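Thioredoxin domain-containing protein (Sinorhizobium meliloti, PDB 3U5R) is of unknown function but carries a thioredoxin-like domain of the AhpC/TSA family, consistent with an antioxidant or oxidoreductase role. Local coordinates at residues G160-A165 / A176-A181. Residues are numbered along the deposited sequence; the frame is centred on the assembly and turned at random.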
ATOM      1  N   GLY A 160       6.565   5.577  -4.205  1.00 15.88           N
ATOM      2  CA  GLY A 160       6.778   6.825  -3.450  1.00 15.54           C
ATOM      3  C   GLY A 160       5.501   7.293  -2.754  1.00 16.83           C
ATOM      4  O   GLY A 160       4.597   6.506  -2.481  1.00 15.28           O
ATOM      5  N   GLN A 161       5.501   8.573  -2.432  1.00 14.77           N
ATOM      6  CA  GLN A 161       4.471   9.223  -1.602  1.00 13.05           C
ATOM      7  C   GLN A 161       3.086   9.178  -2.255  1.00 12.73           C
ATOM      8  O   GLN A 161       2.869   9.159  -3.526  1.00 13.13           O
ATOM      9  CB  GLN A 161       4.918  10.686  -1.300  1.00  9.35           C
ATOM     10  CG  GLN A 161       4.717  11.657  -2.488  1.00 11.01           C
ATOM     11  CD  GLN A 161       5.189  13.095  -2.135  1.00 15.16           C
ATOM     12  OE1 GLN A 161       5.745  13.314  -1.080  1.00 12.77           O
ATOM     13  NE2 GLN A 161       4.966  14.022  -3.002  1.00 13.69           N
ATOM     14  N   PHE A 162       2.079   9.178  -1.413  1.00 12.71           N
ATOM     15  CA  PHE A 162       0.673   9.273  -1.899  1.00 13.08           C
ATOM     16  C   PHE A 162       0.485  10.684  -2.470  1.00 13.66           C
ATOM     17  O   PHE A 162      -0.182  10.930  -3.532  1.00 13.35           O
ATOM     18  CB  PHE A 162      -0.213   8.984  -0.655  1.00 13.39           C
ATOM     19  CG  PHE A 162      -1.689   8.935  -0.914  1.00 14.90           C
ATOM     20  CD1 PHE A 162      -2.235   7.973  -1.765  1.00 17.74           C
ATOM     21  CD2 PHE A 162      -2.555   9.816  -0.228  1.00 17.15           C
ATOM     22  CE1 PHE A 162      -3.645   7.915  -1.992  1.00 16.76           C
ATOM     23  CE2 PHE A 162      -3.960   9.787  -0.415  1.00 18.75           C
ATOM     24  CZ  PHE A 162      -4.531   8.809  -1.291  1.00 19.47           C
ATOM     25  N   ASP A 163       1.051  11.652  -1.747  1.00 15.40           N
ATOM     26  CA  ASP A 163       1.075  13.060  -2.179  1.00 16.68           C
ATOM     27  C   ASP A 163       1.952  13.786  -1.175  1.00 17.34           C
ATOM     28  O   ASP A 163       2.590  13.132  -0.332  1.00 16.34           O
ATOM     29  CB  ASP A 163      -0.348  13.658  -2.134  1.00 18.98           C
ATOM     30  CG  ASP A 163      -1.010  13.468  -0.727  1.00 24.30           C
ATOM     31  OD1 ASP A 163      -0.265  13.351   0.311  1.00 30.96           O
ATOM     32  OD2 ASP A 163      -2.272  13.444  -0.647  1.00 30.12           O
ATOM     33  N   ASP A 164       1.926  15.118  -1.185  1.00 17.18           N
ATOM     34  CA  ASP A 164       2.923  15.925  -0.434  1.00 20.38           C
ATOM     35  C   ASP A 164       2.479  16.112   1.054  1.00 19.36           C
ATOM     36  O   ASP A 164       3.207  16.752   1.845  1.00 19.36           O
ATOM     37  CB  ASP A 164       3.090  17.359  -1.068  1.00 22.15           C
ATOM     38  CG  ASP A 164       3.887  17.391  -2.419  1.00 34.19           C
ATOM     39  OD1 ASP A 164       4.864  16.611  -2.567  1.00 40.57           O
ATOM     40  OD2 ASP A 164       3.579  18.285  -3.331  1.00 37.26           O
ATOM     41  N   ALA A 165       1.283  15.638   1.428  1.00 18.24           N
ATOM     42  CA  ALA A 165       0.778  15.859   2.793  1.00 16.90           C
ATOM     43  C   ALA A 165       1.584  15.043   3.815  1.00 17.91           C
ATOM     44  O   ALA A 165       1.946  13.829   3.586  1.00 16.31           O
ATOM     45  CB  ALA A 165      -0.724  15.531   2.890  1.00 16.51           C
ATOM     46  N   ALA A 176      -2.734  13.138  -4.999  1.00 15.79           N
ATOM     47  CA  ALA A 176      -2.461  13.553  -6.402  1.00 16.23           C
ATOM     48  C   ALA A 176      -1.275  12.853  -7.083  1.00 17.34           C
ATOM     49  O   ALA A 176      -1.393  12.488  -8.244  1.00 16.17           O
ATOM     50  CB  ALA A 176      -2.309  15.130  -6.544  1.00 17.52           C
ATOM     51  N   ASP A 177      -0.163  12.630  -6.373  1.00 17.09           N
ATOM     52  CA  ASP A 177       0.991  11.902  -6.968  1.00 18.43           C
ATOM     53  C   ASP A 177       0.605  10.484  -7.415  1.00 17.32           C
ATOM     54  O   ASP A 177       0.869  10.101  -8.578  1.00 16.33           O
ATOM     55  CB  ASP A 177       2.212  11.839  -6.009  1.00 19.00           C
ATOM     56  CG  ASP A 177       2.863  13.238  -5.740  1.00 25.70           C
ATOM     57  OD1 ASP A 177       2.153  14.224  -5.883  1.00 32.99           O
ATOM     58  OD2 ASP A 177       4.057  13.364  -5.315  1.00 35.00           O
ATOM     59  N   LEU A 178      -0.044   9.730  -6.529  1.00 14.90           N
ATOM     60  CA  LEU A 178      -0.482   8.375  -6.879  1.00 15.93           C
ATOM     61  C   LEU A 178      -1.565   8.376  -7.926  1.00 13.41           C
ATOM     62  O   LEU A 178      -1.531   7.581  -8.861  1.00 16.15           O
ATOM     63  CB  LEU A 178      -0.987   7.603  -5.640  1.00 15.32           C
ATOM     64  CG  LEU A 178      -0.417   6.277  -5.291  1.00 22.00           C
ATOM     65  CD1 LEU A 178      -1.421   5.536  -4.409  1.00 23.06           C
ATOM     66  CD2 LEU A 178       0.126   5.455  -6.454  1.00 22.19           C
ATOM     67  N   ARG A 179      -2.519   9.291  -7.802  1.00 13.35           N
ATOM     68  CA  ARG A 179      -3.558   9.425  -8.821  1.00 12.82           C
ATOM     69  C   ARG A 179      -2.962   9.682 -10.179  1.00 13.64           C
ATOM     70  O   ARG A 179      -3.306   9.014 -11.111  1.00 13.82           O
ATOM     71  CB  ARG A 179      -4.553  10.523  -8.461  1.00 10.83           C
ATOM     72  CG  ARG A 179      -5.435  10.072  -7.248  1.00 11.84           C
ATOM     73  CD  ARG A 179      -6.311  11.315  -6.704  1.00 15.34           C
ATOM     74  NE  ARG A 179      -7.282  10.908  -5.675  1.00 12.69           N
ATOM     75  CZ  ARG A 179      -8.468  10.364  -5.903  1.00 13.23           C
ATOM     76  NH1 ARG A 179      -8.951  10.193  -7.122  1.00 14.64           N
ATOM     77  NH2 ARG A 179      -9.264  10.134  -4.860  1.00 18.82           N
ATOM     78  N   ALA A 180      -2.065  10.658 -10.287  1.00 15.92           N
ATOM     79  CA  ALA A 180      -1.419  10.925 -11.573  1.00 16.55           C
ATOM     80  C   ALA A 180      -0.722   9.671 -12.150  1.00 15.09           C
ATOM     81  O   ALA A 180      -0.876   9.370 -13.340  1.00 17.84           O
ATOM     82  CB  ALA A 180      -0.435  12.157 -11.466  1.00 16.67           C
ATOM     83  N   ALA A 181      -0.022   8.915 -11.314  1.00 14.76           N
ATOM     84  CA  ALA A 181       0.670   7.674 -11.723  1.00 13.12           C
ATOM     85  C   ALA A 181      -0.346   6.592 -12.213  1.00 15.26           C
ATOM     86  O   ALA A 181      -0.191   6.010 -13.290  1.00 15.03           O
ATOM     87  CB  ALA A 181       1.513   7.139 -10.548  1.00 11.37           C
TER
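In the thioredoxin-like fold of this protein, the loop leaving edge strand 156-160 folds back onto the first turn of helix 176-186, where Gln161 meets Asp177 and Phe162 meets Leu178. The carbonyl O of Phe162 receives a hydrogen bond from Leu178 N at 3.2 Å, joining the loop backbone to the start of the helix. The Gln161 side chain runs extended beyond CG, and its amide NE2 reaches Asp177 OD2 at 2.6 Å. That bond is nearly straight (169°) and OD2 lies in the amide plane, whereas NE2 stands above the carboxylate plane; amide and carboxylate are turned 48° apart. The same NE2 also donates to Asp164 OD1 at 2.6 Å, while Arg166 holds OE1, so both ends of the amide are gripped. On the buried side, a chi1 of -176° sets CG of Phe162 opposite the backbone N and beside the carbonyl carbon, which carries the ring edge to Leu178: CD1 of Phe162 lies 3.7 Å from CD1 of Leu178. Ala80 of helix 78-88 touches Phe162, and Phe84 of the same helix touches Leu178. Asp163 shapes the loop through an Asx turn, its OD1 accepting from Ala165 N at 3.0 Å, while OD2 takes the backbone N-H groups of Thr174 and Gly175 just before the helix. With Asp164 OD1 and Asp177 OD2 4.3 Å apart, the amide NH2 shared between them probably eases the repulsion of two carboxylates and ties the loop to the first turn of the helix.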